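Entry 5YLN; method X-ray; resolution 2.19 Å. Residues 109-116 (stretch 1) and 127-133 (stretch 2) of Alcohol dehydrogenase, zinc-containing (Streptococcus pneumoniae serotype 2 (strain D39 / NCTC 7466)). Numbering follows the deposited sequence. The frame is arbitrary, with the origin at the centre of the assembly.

Stretch 1, residues 109-116: EDEGGWIF
Stretch 2 (127-133) YLRVPHA

The two stretches belong to one chain and meet mainly through side chains: no backbone-to-backbone hydrogen bond joins them, and the nearest CA pairs, Glu111 CA to Pro131 CA at 7.4 Å and Phe116 CA to Val130 CA at 8.8 Å, leave room for side chains between. From 111 to 116 and from 128 to 132 the two run in roughly opposite directions. Together they bury 375 Å². Stretch 2 begins as a strand, residues 127-129, with Leu128 at phi/psi -137/129 and Arg129 at -79/125; it continues extended through Val130 (-112/108) and Pro131 (-69/151, C-gamma exo). His132, at 50/56, turns the chain and occupies the N-cap position before a helix. Stretch 1 is mostly loop, with a weakly bonded strand about 113-114. Glu111 also has positive phi (42/58), and Gly113 adopts 90/-159, where a CB would jam against the preceding carbonyl O.

The polar end is built around Glu111 and Arg129. Glu111 points its CA-to-CB bond toward stretch 2 and extends with chi1 -158° (t) and chi2 179° (t); chi3 of 12° sets the carboxylate. Arg129 starts sideways, but chi1 162°, chi2 175° and chi3 -179°, all t, carry its guanidinium to the acid, and chi4 of -103° turns the group. The result is a two-pronged salt bridge: Arg129 NH1 donates to Glu111 OE2 at 2.9 Å (N-H...acceptor angle 162°), and Arg129 NH2 to Glu111 OE1 at 3.0 Å (160°). OE2 lies at the guanidinium edge, near its plane, as expected for N-H groups directed at a carboxylate.

His132 points toward stretch 1 with chi1 -57° (m) and chi2 -58°. This places His132 NE2 2.9 Å from Asp110 O, to which it donates a hydrogen bond with an angle of 144°. The carbonyl sits at the ring edge, near its plane, where the N-H can reach it. Asp110, chi1 172° (t) and chi2 23°, brings OD2 to 3.8 Å from His132 CE1.

The apolar end centers on buried Phe116, whose chi1 of -75° (m) and chi2 of -51° direct the ring into stretch 2. Phe116 CE1 is 3.6 Å from Leu128 CD1, with Leu128 at chi1 168° (t) and chi2 72° (p). Phe116 CZ approaches Pro131 CD at 3.9 Å and Val130 CG1 at 4.1 Å; the valine methyl meets the ring edge even though Val130 CA-to-CB points away. Ile115, chi1 56° (p) and chi2 -180° (t), adds a looser contact, CD1 to Pro131 CG at 4.5 Å.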

ATOM      1  N   GLU A 109      -3.189 -10.789  20.272  1.00 27.13           N
ATOM      2  CA  GLU A 109      -3.163  -9.952  21.475  1.00 34.52           C
ATOM      3  C   GLU A 109      -3.053 -10.740  22.779  1.00 37.94           C
ATOM      4  O   GLU A 109      -3.126 -10.144  23.853  1.00 38.17           O
ATOM      5  CB  GLU A 109      -4.412  -9.062  21.538  1.00 39.61           C
ATOM      6  CG  GLU A 109      -4.608  -8.164  20.319  1.00 45.92           C
ATOM      7  CD  GLU A 109      -5.840  -7.242  20.410  1.00 49.91           C
ATOM      8  OE1 GLU A 109      -5.713  -6.043  20.072  1.00 50.38           O
ATOM      9  OE2 GLU A 109      -6.930  -7.713  20.802  1.00 44.24           O
ATOM     10  N   ASP A 110      -2.892 -12.060  22.722  1.00 43.70           N
ATOM     11  CA  ASP A 110      -2.861 -12.904  23.918  1.00 41.32           C
ATOM     12  C   ASP A 110      -1.660 -13.844  23.796  1.00 40.57           C
ATOM     13  O   ASP A 110      -1.792 -14.941  23.246  1.00 41.40           O
ATOM     14  CB  ASP A 110      -4.172 -13.661  24.054  1.00 37.58           C
ATOM     15  CG  ASP A 110      -4.139 -14.698  25.155  1.00 48.71           C
ATOM     16  OD1 ASP A 110      -3.312 -14.560  26.082  1.00 50.57           O
ATOM     17  OD2 ASP A 110      -4.934 -15.669  25.078  1.00 55.16           O
ATOM     18  N   GLU A 111      -0.514 -13.410  24.321  1.00 32.12           N
ATOM     19  CA  GLU A 111       0.775 -14.101  24.194  1.00 30.20           C
ATOM     20  C   GLU A 111       0.974 -14.627  22.773  1.00 42.91           C
ATOM     21  O   GLU A 111       1.165 -15.819  22.532  1.00 50.31           O
ATOM     22  CB  GLU A 111       0.934 -15.237  25.221  1.00 34.53           C
ATOM     23  CG  GLU A 111       2.448 -15.604  25.462  1.00 34.63           C
ATOM     24  CD  GLU A 111       2.717 -16.720  26.499  1.00 43.65           C
ATOM     25  OE1 GLU A 111       1.779 -17.427  26.920  1.00 48.66           O
ATOM     26  OE2 GLU A 111       3.898 -16.890  26.901  1.00 48.71           O
ATOM     27  N   GLY A 112       0.922 -13.697  21.819  1.00 42.24           N
ATOM     28  CA  GLY A 112       0.934 -14.054  20.417  1.00 39.24           C
ATOM     29  C   GLY A 112       1.804 -13.117  19.606  1.00 34.53           C
ATOM     30  O   GLY A 112       2.389 -12.173  20.131  1.00 41.44           O
ATOM     31  N   GLY A 113       1.880 -13.407  18.315  1.00 37.45           N
ATOM     32  CA  GLY A 113       2.754 -12.683  17.425  1.00 39.30           C
ATOM     33  C   GLY A 113       4.121 -13.331  17.363  1.00 33.06           C
ATOM     34  O   GLY A 113       4.305 -14.508  17.696  1.00 29.47           O
ATOM     35  N   TRP A 114       5.105 -12.536  16.945  1.00 35.82           N
ATOM     36  CA  TRP A 114       6.486 -13.003  16.930  1.00 26.68           C
ATOM     37  C   TRP A 114       7.061 -12.780  18.317  1.00 34.71           C
ATOM     38  O   TRP A 114       7.392 -11.655  18.699  1.00 40.56           O
ATOM     39  CB  TRP A 114       7.312 -12.302  15.860  1.00 29.21           C
ATOM     40  CG  TRP A 114       8.750 -12.556  16.062  1.00 34.53           C
ATOM     41  CD1 TRP A 114       9.361 -13.776  16.228  1.00 39.32           C
ATOM     42  CD2 TRP A 114       9.774 -11.576  16.189  1.00 36.13           C
ATOM     43  NE1 TRP A 114      10.716 -13.611  16.429  1.00 31.78           N
ATOM     44  CE2 TRP A 114      10.991 -12.263  16.419  1.00 42.21           C
ATOM     45  CE3 TRP A 114       9.791 -10.183  16.122  1.00 40.13           C
ATOM     46  CZ2 TRP A 114      12.195 -11.598  16.576  1.00 38.35           C
ATOM     47  CZ3 TRP A 114      10.994  -9.524  16.297  1.00 40.76           C
ATOM     48  CH2 TRP A 114      12.175 -10.228  16.511  1.00 36.82           C
ATOM     49  N   ILE A 115       7.162 -13.852  19.096  1.00 27.44           N
ATOM     50  CA  ILE A 115       7.674 -13.696  20.450  1.00 38.31           C
ATOM     51  C   ILE A 115       8.843 -14.648  20.710  1.00 32.39           C
ATOM     52  O   ILE A 115       9.666 -14.392  21.601  1.00 30.73           O
ATOM     53  CB  ILE A 115       6.550 -13.878  21.493  1.00 32.03           C
ATOM     54  CG1 ILE A 115       5.848 -15.224  21.326  1.00 32.44           C
ATOM     55  CG2 ILE A 115       5.538 -12.687  21.434  1.00 31.76           C
ATOM     56  CD1 ILE A 115       4.735 -15.428  22.335  1.00 36.77           C
ATOM     57  N   PHE A 116       8.917 -15.749  19.951  1.00 35.79           N
ATOM     58  CA  PHE A 116      10.018 -16.707  20.129  1.00 35.01           C
ATOM     59  C   PHE A 116      11.359 -15.991  19.908  1.00 35.53           C
ATOM     60  O   PHE A 116      11.553 -15.394  18.839  1.00 30.24           O
ATOM     61  CB  PHE A 116       9.904 -17.903  19.166  1.00 32.44           C
ATOM     62  CG  PHE A 116       8.843 -18.925  19.531  1.00 34.47           C
ATOM     63  CD1 PHE A 116       8.768 -19.476  20.808  1.00 37.37           C
ATOM     64  CD2 PHE A 116       7.954 -19.376  18.566  1.00 27.51           C
ATOM     65  CE1 PHE A 116       7.806 -20.428  21.119  1.00 40.24           C
ATOM     66  CE2 PHE A 116       6.973 -20.327  18.862  1.00 39.02           C
ATOM     67  CZ  PHE A 116       6.893 -20.851  20.141  1.00 36.71           C
ATOM     68  N   TYR A 127      14.906 -27.905  24.393  1.00 33.35           N
ATOM     69  CA  TYR A 127      13.463 -27.974  24.557  1.00 32.21           C
ATOM     70  C   TYR A 127      12.892 -26.569  24.474  1.00 31.75           C
ATOM     71  O   TYR A 127      13.571 -25.580  24.770  1.00 44.41           O
ATOM     72  CB  TYR A 127      13.053 -28.632  25.891  1.00 32.77           C
ATOM     73  CG  TYR A 127      13.561 -30.053  26.068  1.00 37.10           C
ATOM     74  CD1 TYR A 127      14.812 -30.310  26.647  1.00 37.88           C
ATOM     75  CD2 TYR A 127      12.801 -31.135  25.656  1.00 40.41           C
ATOM     76  CE1 TYR A 127      15.270 -31.619  26.803  1.00 40.77           C
ATOM     77  CE2 TYR A 127      13.255 -32.450  25.810  1.00 35.62           C
ATOM     78  CZ  TYR A 127      14.479 -32.684  26.374  1.00 43.13           C
ATOM     79  OH  TYR A 127      14.886 -33.993  26.495  1.00 50.58           O
ATOM     80  N   LEU A 128      11.621 -26.499  24.094  1.00 32.16           N
ATOM     81  CA  LEU A 128      10.934 -25.243  23.843  1.00 30.73           C
ATOM     82  C   LEU A 128       9.541 -25.300  24.454  1.00 42.51           C
ATOM     83  O   LEU A 128       8.790 -26.241  24.195  1.00 30.46           O
ATOM     84  CB  LEU A 128      10.850 -24.982  22.335  1.00 30.09           C
ATOM     85  CG  LEU A 128       9.933 -23.854  21.855  1.00 34.44           C
ATOM     86  CD1 LEU A 128      10.548 -22.501  22.205  1.00 32.63           C
ATOM     87  CD2 LEU A 128       9.688 -23.983  20.358  1.00 28.94           C
ATOM     88  N   ARG A 129       9.187 -24.295  25.249  1.00 38.97           N
ATOM     89  CA  ARG A 129       7.793 -24.107  25.613  1.00 38.20           C
ATOM     90  C   ARG A 129       7.079 -23.427  24.452  1.00 38.63           C
ATOM     91  O   ARG A 129       7.510 -22.368  23.979  1.00 31.17           O
ATOM     92  CB  ARG A 129       7.646 -23.278  26.887  1.00 32.37           C
ATOM     93  CG  ARG A 129       6.233 -22.727  27.017  1.00 38.49           C
ATOM     94  CD  ARG A 129       5.981 -21.988  28.307  1.00 40.35           C
ATOM     95  NE  ARG A 129       4.591 -21.533  28.316  1.00 38.95           N
ATOM     96  CZ  ARG A 129       4.209 -20.284  28.071  1.00 42.11           C
ATOM     97  NH1 ARG A 129       5.121 -19.343  27.821  1.00 30.42           N
ATOM     98  NH2 ARG A 129       2.914 -19.974  28.067  1.00 36.67           N
ATOM     99  N   VAL A 130       5.997 -24.037  23.983  1.00 29.41           N
ATOM    100  CA  VAL A 130       5.234 -23.511  22.857  1.00 32.77           C
ATOM    101  C   VAL A 130       3.868 -23.058  23.371  1.00 31.09           C
ATOM    102  O   VAL A 130       3.019 -23.902  23.683  1.00 37.92           O
ATOM    103  CB  VAL A 130       5.082 -24.563  21.759  1.00 36.21           C
ATOM    104  CG1 VAL A 130       4.272 -24.002  20.606  1.00 29.05           C
ATOM    105  CG2 VAL A 130       6.439 -25.041  21.327  1.00 33.65           C
ATOM    106  N   PRO A 131       3.599 -21.752  23.461  1.00 37.47           N
ATOM    107  CA  PRO A 131       2.236 -21.305  23.797  1.00 34.64           C
ATOM    108  C   PRO A 131       1.274 -21.608  22.656  1.00 34.07           C
ATOM    109  O   PRO A 131       1.674 -21.673  21.494  1.00 34.89           O
ATOM    110  CB  PRO A 131       2.382 -19.790  23.997  1.00 33.36           C
ATOM    111  CG  PRO A 131       3.880 -19.499  23.939  1.00 36.79           C
ATOM    112  CD  PRO A 131       4.485 -20.623  23.138  1.00 32.34           C
ATOM    113  N   HIS A 132       0.002 -21.823  23.011  1.00 37.58           N
ATOM    114  CA  HIS A 132      -1.078 -22.068  22.046  1.00 32.82           C
ATOM    115  C   HIS A 132      -0.705 -23.145  21.036  1.00 35.20           C
ATOM    116  O   HIS A 132      -0.744 -22.930  19.820  1.00 34.07           O
ATOM    117  CB  HIS A 132      -1.461 -20.783  21.328  1.00 30.82           C
ATOM    118  CG  HIS A 132      -1.865 -19.684  22.255  1.00 35.26           C
ATOM    119  ND1 HIS A 132      -2.903 -19.813  23.152  1.00 43.23           N
ATOM    120  CD2 HIS A 132      -1.357 -18.441  22.441  1.00 40.00           C
ATOM    121  CE1 HIS A 132      -3.018 -18.697  23.850  1.00 40.09           C
ATOM    122  NE2 HIS A 132      -2.096 -17.846  23.433  1.00 38.58           N
ATOM    123  N   ALA A 133      -0.342 -24.320  21.557  1.00 37.19           N
ATOM    124  CA  ALA A 133       0.235 -25.371  20.720  1.00 36.37           C
ATOM    125  C   ALA A 133      -0.705 -25.779  19.595  1.00 42.71           C
ATOM    126  O   ALA A 133      -0.256 -26.066  18.479  1.00 41.80           O
ATOM    127  CB  ALA A 133       0.595 -26.586  21.573  1.00 30.37           C
TER